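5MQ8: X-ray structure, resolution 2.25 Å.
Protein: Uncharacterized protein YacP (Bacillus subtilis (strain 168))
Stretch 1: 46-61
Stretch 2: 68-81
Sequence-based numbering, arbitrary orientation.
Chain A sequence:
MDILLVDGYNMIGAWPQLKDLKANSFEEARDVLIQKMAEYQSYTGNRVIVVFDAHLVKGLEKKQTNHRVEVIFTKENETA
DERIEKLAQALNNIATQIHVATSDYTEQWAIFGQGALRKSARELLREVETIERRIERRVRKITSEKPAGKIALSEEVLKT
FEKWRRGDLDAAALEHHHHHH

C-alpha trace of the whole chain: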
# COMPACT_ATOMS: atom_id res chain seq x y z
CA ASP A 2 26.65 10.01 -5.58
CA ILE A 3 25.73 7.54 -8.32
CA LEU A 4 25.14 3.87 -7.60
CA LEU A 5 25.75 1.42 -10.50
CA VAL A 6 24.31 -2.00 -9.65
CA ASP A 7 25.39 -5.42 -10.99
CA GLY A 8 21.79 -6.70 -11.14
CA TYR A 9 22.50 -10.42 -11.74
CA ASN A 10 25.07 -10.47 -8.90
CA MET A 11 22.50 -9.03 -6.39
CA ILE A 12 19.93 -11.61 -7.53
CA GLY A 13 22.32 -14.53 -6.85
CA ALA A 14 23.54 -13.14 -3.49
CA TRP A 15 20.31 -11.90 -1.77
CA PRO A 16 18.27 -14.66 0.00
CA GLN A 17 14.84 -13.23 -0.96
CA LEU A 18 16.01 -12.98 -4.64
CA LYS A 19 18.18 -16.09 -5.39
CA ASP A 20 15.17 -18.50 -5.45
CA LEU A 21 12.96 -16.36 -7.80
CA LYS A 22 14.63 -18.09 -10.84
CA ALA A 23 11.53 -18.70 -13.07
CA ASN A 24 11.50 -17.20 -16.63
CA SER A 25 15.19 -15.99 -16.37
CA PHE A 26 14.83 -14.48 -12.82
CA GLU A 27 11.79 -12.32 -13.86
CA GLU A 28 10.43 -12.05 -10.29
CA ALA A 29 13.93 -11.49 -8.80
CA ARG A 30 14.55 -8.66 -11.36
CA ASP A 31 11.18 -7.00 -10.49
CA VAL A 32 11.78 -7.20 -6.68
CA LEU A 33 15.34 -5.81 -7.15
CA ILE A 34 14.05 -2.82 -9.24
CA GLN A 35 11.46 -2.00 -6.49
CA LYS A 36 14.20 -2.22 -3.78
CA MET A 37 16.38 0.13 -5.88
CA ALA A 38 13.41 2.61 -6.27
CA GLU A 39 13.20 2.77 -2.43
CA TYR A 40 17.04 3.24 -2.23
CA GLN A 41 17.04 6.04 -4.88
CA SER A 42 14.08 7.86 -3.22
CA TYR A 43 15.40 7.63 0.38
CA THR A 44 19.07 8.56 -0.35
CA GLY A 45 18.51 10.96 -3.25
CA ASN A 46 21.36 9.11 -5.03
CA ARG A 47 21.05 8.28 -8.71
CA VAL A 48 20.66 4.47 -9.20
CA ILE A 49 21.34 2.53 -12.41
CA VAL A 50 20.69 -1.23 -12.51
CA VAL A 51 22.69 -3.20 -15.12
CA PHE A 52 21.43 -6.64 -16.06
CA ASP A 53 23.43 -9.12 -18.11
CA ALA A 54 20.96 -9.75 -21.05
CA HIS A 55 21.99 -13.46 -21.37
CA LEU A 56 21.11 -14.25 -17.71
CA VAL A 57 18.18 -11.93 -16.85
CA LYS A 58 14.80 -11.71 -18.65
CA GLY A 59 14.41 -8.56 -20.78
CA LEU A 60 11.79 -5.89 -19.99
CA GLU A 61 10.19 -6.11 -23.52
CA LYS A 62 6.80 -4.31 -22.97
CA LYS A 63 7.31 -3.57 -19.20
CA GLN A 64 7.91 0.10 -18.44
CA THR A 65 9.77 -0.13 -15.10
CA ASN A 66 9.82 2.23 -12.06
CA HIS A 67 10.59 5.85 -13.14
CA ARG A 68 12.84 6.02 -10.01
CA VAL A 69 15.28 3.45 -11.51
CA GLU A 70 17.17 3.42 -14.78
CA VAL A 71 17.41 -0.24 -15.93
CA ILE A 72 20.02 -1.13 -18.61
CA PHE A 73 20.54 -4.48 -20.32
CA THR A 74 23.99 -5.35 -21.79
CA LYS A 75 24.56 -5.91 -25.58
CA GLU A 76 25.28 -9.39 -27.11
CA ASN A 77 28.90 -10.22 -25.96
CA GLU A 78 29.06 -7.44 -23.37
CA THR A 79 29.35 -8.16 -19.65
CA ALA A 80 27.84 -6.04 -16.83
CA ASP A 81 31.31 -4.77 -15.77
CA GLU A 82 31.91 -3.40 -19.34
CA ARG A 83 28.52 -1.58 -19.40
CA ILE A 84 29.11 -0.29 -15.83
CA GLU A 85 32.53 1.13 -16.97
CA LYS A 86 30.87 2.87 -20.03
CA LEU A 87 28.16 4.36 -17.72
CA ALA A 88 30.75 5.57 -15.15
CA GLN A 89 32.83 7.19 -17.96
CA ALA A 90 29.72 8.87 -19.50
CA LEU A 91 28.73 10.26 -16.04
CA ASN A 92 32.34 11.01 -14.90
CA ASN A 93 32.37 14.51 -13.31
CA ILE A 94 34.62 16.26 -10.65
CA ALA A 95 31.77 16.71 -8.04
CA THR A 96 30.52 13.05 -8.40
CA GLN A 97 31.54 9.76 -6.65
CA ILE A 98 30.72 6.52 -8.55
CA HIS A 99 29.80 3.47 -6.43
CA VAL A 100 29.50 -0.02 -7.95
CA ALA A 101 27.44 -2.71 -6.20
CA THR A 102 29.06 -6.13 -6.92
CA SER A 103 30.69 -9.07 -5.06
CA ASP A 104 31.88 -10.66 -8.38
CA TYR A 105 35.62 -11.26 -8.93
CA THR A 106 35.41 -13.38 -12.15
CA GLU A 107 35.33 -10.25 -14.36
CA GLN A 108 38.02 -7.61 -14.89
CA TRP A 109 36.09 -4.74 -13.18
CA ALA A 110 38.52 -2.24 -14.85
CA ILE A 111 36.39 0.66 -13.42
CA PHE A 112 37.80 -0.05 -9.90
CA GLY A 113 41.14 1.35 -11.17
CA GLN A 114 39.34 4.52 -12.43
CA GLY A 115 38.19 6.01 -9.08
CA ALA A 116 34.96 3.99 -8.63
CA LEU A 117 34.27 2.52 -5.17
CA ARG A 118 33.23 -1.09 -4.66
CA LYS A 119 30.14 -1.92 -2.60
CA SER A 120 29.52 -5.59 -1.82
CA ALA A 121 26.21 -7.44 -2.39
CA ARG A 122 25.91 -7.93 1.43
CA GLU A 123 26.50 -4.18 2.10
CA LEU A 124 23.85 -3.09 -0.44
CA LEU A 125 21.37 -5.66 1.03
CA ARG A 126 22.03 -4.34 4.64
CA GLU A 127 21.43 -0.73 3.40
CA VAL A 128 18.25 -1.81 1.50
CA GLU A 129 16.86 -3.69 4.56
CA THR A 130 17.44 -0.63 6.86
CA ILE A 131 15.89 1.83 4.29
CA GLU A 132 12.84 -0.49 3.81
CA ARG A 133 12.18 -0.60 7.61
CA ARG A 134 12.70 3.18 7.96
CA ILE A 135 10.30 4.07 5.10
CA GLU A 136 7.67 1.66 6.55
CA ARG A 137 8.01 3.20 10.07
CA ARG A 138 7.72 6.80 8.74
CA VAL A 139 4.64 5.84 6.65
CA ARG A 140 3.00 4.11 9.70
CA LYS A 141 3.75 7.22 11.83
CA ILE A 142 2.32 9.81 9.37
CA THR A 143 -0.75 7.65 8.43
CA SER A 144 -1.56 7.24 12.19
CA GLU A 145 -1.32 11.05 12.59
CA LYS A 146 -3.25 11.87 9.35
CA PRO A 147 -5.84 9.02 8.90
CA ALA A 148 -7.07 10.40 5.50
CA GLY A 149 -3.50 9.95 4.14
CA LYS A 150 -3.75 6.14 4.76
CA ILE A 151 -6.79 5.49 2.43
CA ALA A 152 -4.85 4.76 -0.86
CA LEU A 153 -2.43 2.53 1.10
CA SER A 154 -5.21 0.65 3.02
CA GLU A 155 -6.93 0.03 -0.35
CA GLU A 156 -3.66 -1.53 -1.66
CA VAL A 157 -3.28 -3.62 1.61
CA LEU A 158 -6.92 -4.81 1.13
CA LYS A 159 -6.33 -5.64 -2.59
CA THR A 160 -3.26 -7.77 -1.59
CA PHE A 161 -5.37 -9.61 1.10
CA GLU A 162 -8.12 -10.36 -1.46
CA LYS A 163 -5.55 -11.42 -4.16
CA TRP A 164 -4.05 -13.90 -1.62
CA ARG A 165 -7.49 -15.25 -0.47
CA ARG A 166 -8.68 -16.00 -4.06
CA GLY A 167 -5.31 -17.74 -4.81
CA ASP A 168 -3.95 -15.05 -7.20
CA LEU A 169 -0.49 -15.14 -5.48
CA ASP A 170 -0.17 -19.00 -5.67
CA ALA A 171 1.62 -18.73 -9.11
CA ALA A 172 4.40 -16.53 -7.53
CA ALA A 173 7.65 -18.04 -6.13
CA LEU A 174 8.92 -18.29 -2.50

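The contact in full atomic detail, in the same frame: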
# COMPACT_ATOMS: atom_id res chain seq x y z
N ASN A 46 20.26 9.50 -4.15
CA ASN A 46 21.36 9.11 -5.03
C ASN A 46 20.82 8.52 -6.31
O ASN A 46 19.81 7.81 -6.29
CB ASN A 46 22.29 8.10 -4.34
CG ASN A 46 23.10 8.67 -3.20
OD1 ASN A 46 23.16 9.87 -2.96
ND2 ASN A 46 23.77 7.80 -2.47
N ARG A 47 21.46 8.84 -7.44
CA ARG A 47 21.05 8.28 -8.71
C ARG A 47 21.43 6.78 -8.73
O ARG A 47 22.51 6.41 -8.29
CB ARG A 47 21.69 9.03 -9.86
CG ARG A 47 21.12 8.61 -11.20
CD ARG A 47 21.86 9.29 -12.31
NE ARG A 47 21.42 8.81 -13.61
CZ ARG A 47 21.76 9.39 -14.75
NH1 ARG A 47 22.53 10.47 -14.76
NH2 ARG A 47 21.34 8.89 -15.90
N VAL A 48 20.49 5.93 -9.17
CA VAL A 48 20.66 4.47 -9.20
C VAL A 48 20.46 3.95 -10.61
O VAL A 48 19.44 4.23 -11.23
CB VAL A 48 19.73 3.75 -8.19
CG1 VAL A 48 19.89 2.23 -8.28
CG2 VAL A 48 19.97 4.22 -6.76
N ILE A 49 21.44 3.17 -11.11
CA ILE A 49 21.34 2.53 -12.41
C ILE A 49 21.56 1.03 -12.22
O ILE A 49 22.60 0.62 -11.70
CB ILE A 49 22.25 3.16 -13.51
CG1 ILE A 49 21.97 4.69 -13.65
CG2 ILE A 49 22.04 2.43 -14.85
CD1 ILE A 49 22.92 5.46 -14.59
N VAL A 50 20.59 0.23 -12.64
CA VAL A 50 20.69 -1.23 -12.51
C VAL A 50 21.06 -1.82 -13.87
O VAL A 50 20.34 -1.61 -14.85
CB VAL A 50 19.43 -1.88 -11.87
CG1 VAL A 50 19.65 -3.37 -11.62
CG2 VAL A 50 19.07 -1.18 -10.56
N VAL A 51 22.17 -2.55 -13.91
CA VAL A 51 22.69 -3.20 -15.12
C VAL A 51 22.49 -4.70 -15.03
O VAL A 51 23.01 -5.37 -14.13
CB VAL A 51 24.17 -2.79 -15.41
CG1 VAL A 51 24.73 -3.52 -16.64
CG2 VAL A 51 24.29 -1.29 -15.58
N PHE A 52 21.72 -5.23 -15.97
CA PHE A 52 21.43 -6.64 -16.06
C PHE A 52 22.12 -7.24 -17.27
O PHE A 52 22.03 -6.72 -18.38
CB PHE A 52 19.92 -6.89 -16.16
CG PHE A 52 19.13 -6.60 -14.91
CD1 PHE A 52 19.28 -7.40 -13.78
CD2 PHE A 52 18.18 -5.58 -14.88
CE1 PHE A 52 18.52 -7.15 -12.62
CE2 PHE A 52 17.42 -5.34 -13.73
CZ PHE A 52 17.60 -6.12 -12.61
N ASP A 53 22.80 -8.37 -17.04
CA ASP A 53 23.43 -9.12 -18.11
C ASP A 53 22.24 -9.73 -18.90
O ASP A 53 21.46 -10.50 -18.33
CB ASP A 53 24.32 -10.23 -17.51
CG ASP A 53 25.07 -11.02 -18.57
OD1 ASP A 53 24.41 -11.69 -19.40
OD2 ASP A 53 26.32 -10.96 -18.57
N ALA A 54 22.07 -9.32 -20.18
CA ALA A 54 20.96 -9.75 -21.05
C ALA A 54 20.88 -11.26 -21.33
O ALA A 54 19.80 -11.75 -21.67
CB ALA A 54 21.01 -8.98 -22.37
N HIS A 55 21.99 -12.00 -21.18
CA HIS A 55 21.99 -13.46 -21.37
C HIS A 55 21.54 -14.24 -20.14
O HIS A 55 21.21 -15.43 -20.27
CB HIS A 55 23.34 -13.96 -21.88
CG HIS A 55 23.57 -13.58 -23.30
ND1 HIS A 55 22.92 -14.24 -24.34
CD2 HIS A 55 24.28 -12.55 -23.81
CE1 HIS A 55 23.29 -13.61 -25.44
NE2 HIS A 55 24.10 -12.58 -25.17
N LEU A 56 21.50 -13.59 -18.96
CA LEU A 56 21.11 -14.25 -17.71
C LEU A 56 19.77 -13.77 -17.14
O LEU A 56 19.08 -14.54 -16.46
CB LEU A 56 22.22 -14.10 -16.64
CG LEU A 56 23.63 -14.57 -17.03
CD1 LEU A 56 24.68 -13.83 -16.24
CD2 LEU A 56 23.78 -16.07 -16.84
N VAL A 57 19.41 -12.50 -17.38
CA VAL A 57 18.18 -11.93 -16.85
C VAL A 57 17.21 -11.58 -17.97
O VAL A 57 17.60 -11.00 -18.98
CB VAL A 57 18.44 -10.72 -15.90
CG1 VAL A 57 17.15 -10.23 -15.24
CG2 VAL A 57 19.49 -11.06 -14.83
N LYS A 58 15.93 -11.94 -17.76
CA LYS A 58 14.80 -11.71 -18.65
C LYS A 58 14.66 -10.22 -18.97
O LYS A 58 14.66 -9.38 -18.06
CB LYS A 58 13.51 -12.25 -18.00
CG LYS A 58 12.20 -11.92 -18.71
CD LYS A 58 11.79 -12.93 -19.77
CE LYS A 58 10.86 -12.31 -20.78
NZ LYS A 58 9.53 -11.95 -20.19
N GLY A 59 14.57 -9.91 -20.27
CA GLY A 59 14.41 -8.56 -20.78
C GLY A 59 13.05 -7.99 -20.43
O GLY A 59 12.08 -8.73 -20.23
N LEU A 60 12.99 -6.65 -20.32
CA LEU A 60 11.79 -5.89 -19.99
C LEU A 60 10.70 -6.03 -21.05
O LEU A 60 9.52 -6.17 -20.69
CB LEU A 60 12.16 -4.41 -19.77
CG LEU A 60 12.19 -3.86 -18.34
CD1 LEU A 60 12.65 -4.89 -17.32
CD2 LEU A 60 13.07 -2.63 -18.25
N GLU A 61 11.09 -6.02 -22.36
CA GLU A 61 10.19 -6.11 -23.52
C GLU A 61 9.15 -4.97 -23.47
O GLU A 61 9.51 -3.81 -23.72
CB GLU A 61 9.53 -7.50 -23.66
CG GLU A 61 10.48 -8.63 -24.02
CD GLU A 61 9.79 -9.95 -24.30
OE1 GLU A 61 9.68 -10.32 -25.49
OE2 GLU A 61 9.35 -10.61 -23.33
N ARG A 68 11.80 5.75 -11.00
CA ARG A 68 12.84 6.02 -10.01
C ARG A 68 14.14 5.29 -10.36
O ARG A 68 15.17 5.61 -9.79
CB ARG A 68 12.38 5.57 -8.62
CG ARG A 68 12.48 6.61 -7.50
CD ARG A 68 11.17 7.36 -7.29
NE ARG A 68 10.06 6.49 -6.85
CZ ARG A 68 8.79 6.88 -6.81
NH1 ARG A 68 8.45 8.12 -7.14
NH2 ARG A 68 7.85 6.04 -6.41
N VAL A 69 14.08 4.26 -11.22
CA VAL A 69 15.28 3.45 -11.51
C VAL A 69 15.54 3.31 -12.99
O VAL A 69 14.70 2.78 -13.72
CB VAL A 69 15.21 2.03 -10.87
CG1 VAL A 69 16.57 1.37 -10.83
CG2 VAL A 69 14.61 2.07 -9.49
N GLU A 70 16.75 3.66 -13.40
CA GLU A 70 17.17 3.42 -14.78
C GLU A 70 17.65 1.95 -14.83
O GLU A 70 18.49 1.54 -14.03
CB GLU A 70 18.29 4.38 -15.18
CG GLU A 70 18.64 4.29 -16.66
CD GLU A 70 19.62 5.33 -17.16
OE1 GLU A 70 20.03 5.20 -18.33
OE2 GLU A 70 19.96 6.26 -16.41
N VAL A 71 17.09 1.17 -15.75
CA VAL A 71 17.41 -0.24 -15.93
C VAL A 71 18.03 -0.41 -17.32
O VAL A 71 17.40 -0.05 -18.32
CB VAL A 71 16.16 -1.13 -15.71
CG1 VAL A 71 16.44 -2.57 -16.10
CG2 VAL A 71 15.68 -1.04 -14.26
N ILE A 72 19.27 -0.94 -17.36
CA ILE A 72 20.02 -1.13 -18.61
C ILE A 72 20.41 -2.58 -18.79
O ILE A 72 20.92 -3.20 -17.86
CB ILE A 72 21.23 -0.15 -18.70
CG1 ILE A 72 20.74 1.28 -18.93
CG2 ILE A 72 22.22 -0.55 -19.82
CD1 ILE A 72 21.71 2.33 -18.64
N PHE A 73 20.15 -3.13 -19.97
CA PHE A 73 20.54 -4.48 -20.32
C PHE A 73 21.80 -4.39 -21.19
O PHE A 73 21.93 -3.46 -21.98
CB PHE A 73 19.40 -5.23 -21.03
CG PHE A 73 18.35 -5.74 -20.08
CD1 PHE A 73 17.37 -4.89 -19.58
CD2 PHE A 73 18.35 -7.06 -19.65
CE1 PHE A 73 16.41 -5.35 -18.67
CE2 PHE A 73 17.38 -7.52 -18.75
CZ PHE A 73 16.42 -6.66 -18.26
N THR A 74 22.75 -5.33 -21.00
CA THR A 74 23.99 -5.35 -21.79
C THR A 74 23.69 -5.75 -23.25
O THR A 74 22.60 -6.26 -23.53
CB THR A 74 25.03 -6.31 -21.16
OG1 THR A 74 24.49 -7.63 -21.08
CG2 THR A 74 25.53 -5.85 -19.81
N LYS A 75 24.64 -5.49 -24.17
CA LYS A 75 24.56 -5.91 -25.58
C LYS A 75 24.98 -7.38 -25.62
O LYS A 75 25.41 -7.91 -24.59
CB LYS A 75 25.51 -5.08 -26.47
CG LYS A 75 25.14 -3.61 -26.65
CD LYS A 75 24.31 -3.31 -27.90
CE LYS A 75 25.15 -3.09 -29.14
NZ LYS A 75 24.31 -2.79 -30.32
N GLU A 76 24.98 -7.98 -26.83
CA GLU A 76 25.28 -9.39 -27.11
C GLU A 76 26.51 -10.01 -26.36
O GLU A 76 26.29 -10.90 -25.54
CB GLU A 76 25.38 -9.64 -28.63
CG GLU A 76 24.87 -11.02 -29.04
CD GLU A 76 24.71 -11.25 -30.53
OE1 GLU A 76 23.65 -10.86 -31.08
OE2 GLU A 76 25.63 -11.84 -31.15
N ASN A 77 27.76 -9.60 -26.65
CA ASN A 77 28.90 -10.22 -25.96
C ASN A 77 29.52 -9.31 -24.89
O ASN A 77 30.71 -9.41 -24.56
CB ASN A 77 29.95 -10.71 -26.96
CG ASN A 77 29.56 -12.00 -27.64
OD1 ASN A 77 29.01 -12.01 -28.75
ND2 ASN A 77 29.82 -13.12 -26.99
N GLU A 78 28.67 -8.44 -24.34
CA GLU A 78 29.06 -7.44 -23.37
C GLU A 78 28.68 -7.90 -21.99
O GLU A 78 27.57 -8.37 -21.78
CB GLU A 78 28.38 -6.10 -23.72
CG GLU A 78 28.83 -4.93 -22.87
CD GLU A 78 27.93 -3.71 -22.94
OE1 GLU A 78 28.43 -2.60 -22.68
OE2 GLU A 78 26.72 -3.87 -23.24
N THR A 79 29.61 -7.79 -21.04
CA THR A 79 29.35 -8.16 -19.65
C THR A 79 28.95 -6.91 -18.87
O THR A 79 29.23 -5.79 -19.32
CB THR A 79 30.57 -8.85 -19.03
OG1 THR A 79 31.72 -8.03 -19.26
CG2 THR A 79 30.81 -10.26 -19.58
N ALA A 80 28.31 -7.10 -17.71
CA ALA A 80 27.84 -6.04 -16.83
C ALA A 80 28.95 -5.10 -16.43
O ALA A 80 28.72 -3.89 -16.43
CB ALA A 80 27.16 -6.63 -15.60
N ASP A 81 30.17 -5.61 -16.15
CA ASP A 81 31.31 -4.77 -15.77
C ASP A 81 31.74 -3.81 -16.89
O ASP A 81 32.21 -2.72 -16.60
CB ASP A 81 32.50 -5.59 -15.24
CG ASP A 81 33.20 -6.45 -16.26
OD1 ASP A 81 32.55 -7.33 -16.83
OD2 ASP A 81 34.42 -6.28 -16.43
O HOH W 1 19.02 7.45 -14.16
O HOH W 2 17.70 6.08 -12.23

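The two stretches meet as neighbouring parallel strands, 47-52 and a second strand that runs through residues 70-73, their axes 4.7 Å apart at closest approach and inclined by 22°. The register pairs Ile49 with Glu70, Val50 with Val71, Val51 with Ile72 and Phe52 with Phe73, and the contact buries 1018 Å² in all.

In the ladder, Val50 and Phe52 use both their amide and carbonyl groups toward the second strand, as expected for alternate residues of a parallel pair. Val50 N donates to Glu70 O (2.8 Å) and Val50 O accepts from Ile72 N (2.8 Å); two residues on, Phe52 N donates to Ile72 O (2.9 Å) and Phe52 O accepts from Thr74 N (3.1 Å). The same carbonyls also receive CA-H...O contacts, such as Val51 CA to Ile72 O at 3.3 Å. At the start of the pairing the strands diverge: Val48 O and Glu70 N lie 3.5 Å apart, and a water bridges them, donating to Val48 O (2.7 Å) and accepting from Glu70 N (2.9 Å).

Polar side chains hold both ends. Arg47 NH2 forms a salt bridge with Glu70 OE2 (3.0 Å), approaching near the guanidinium plane, where the N-H bonds point. A second water accepts from Arg47 NE (2.8 Å) and donates to Glu70 OE2 (2.7 Å), reinforcing the pair. Beyond the ladder, Thr74 OG1 takes over as acceptor for Ala54 N (3.1 Å), extending the bonding past the last backbone pair. His55 NE2 adds a weak hydrogen bond to Glu76 O (2.8 Å), bent to 124° at the hydrogen.

Apolar packing follows the alternation of the strands. On the face carrying Ile49, Val51 and Ile72, Ile49 CG2 meets Ile72 CD1 at 3.8 Å, while Val51 CG1 reaches Ala80 CB (4.1 Å) at the start of the following helix. On the face carrying Val50, Phe52, Val71 and Phe73, Phe52 CD2 lies 3.7 Å from Val71 CG1, which also meets Leu60 CD2 at 4.0 Å.

Phe73 has the largest area covered by the other stretch. Phe52 CB sits over one face of its ring, 3.7 Å from Phe73 CE2, in a CH-pi contact; the two aromatic rings themselves are oblique, with planes at 34° and centroids 5.5 Å apart. The loop after strand 47-52 curls around the same ring: Val57 O approaches its edge at 3.5 Å from Phe73 CE2, Gly59 CA makes an off-centre CH-pi contact, and Leu60 CD1 packs 4.0 Å from Phe73 CE1.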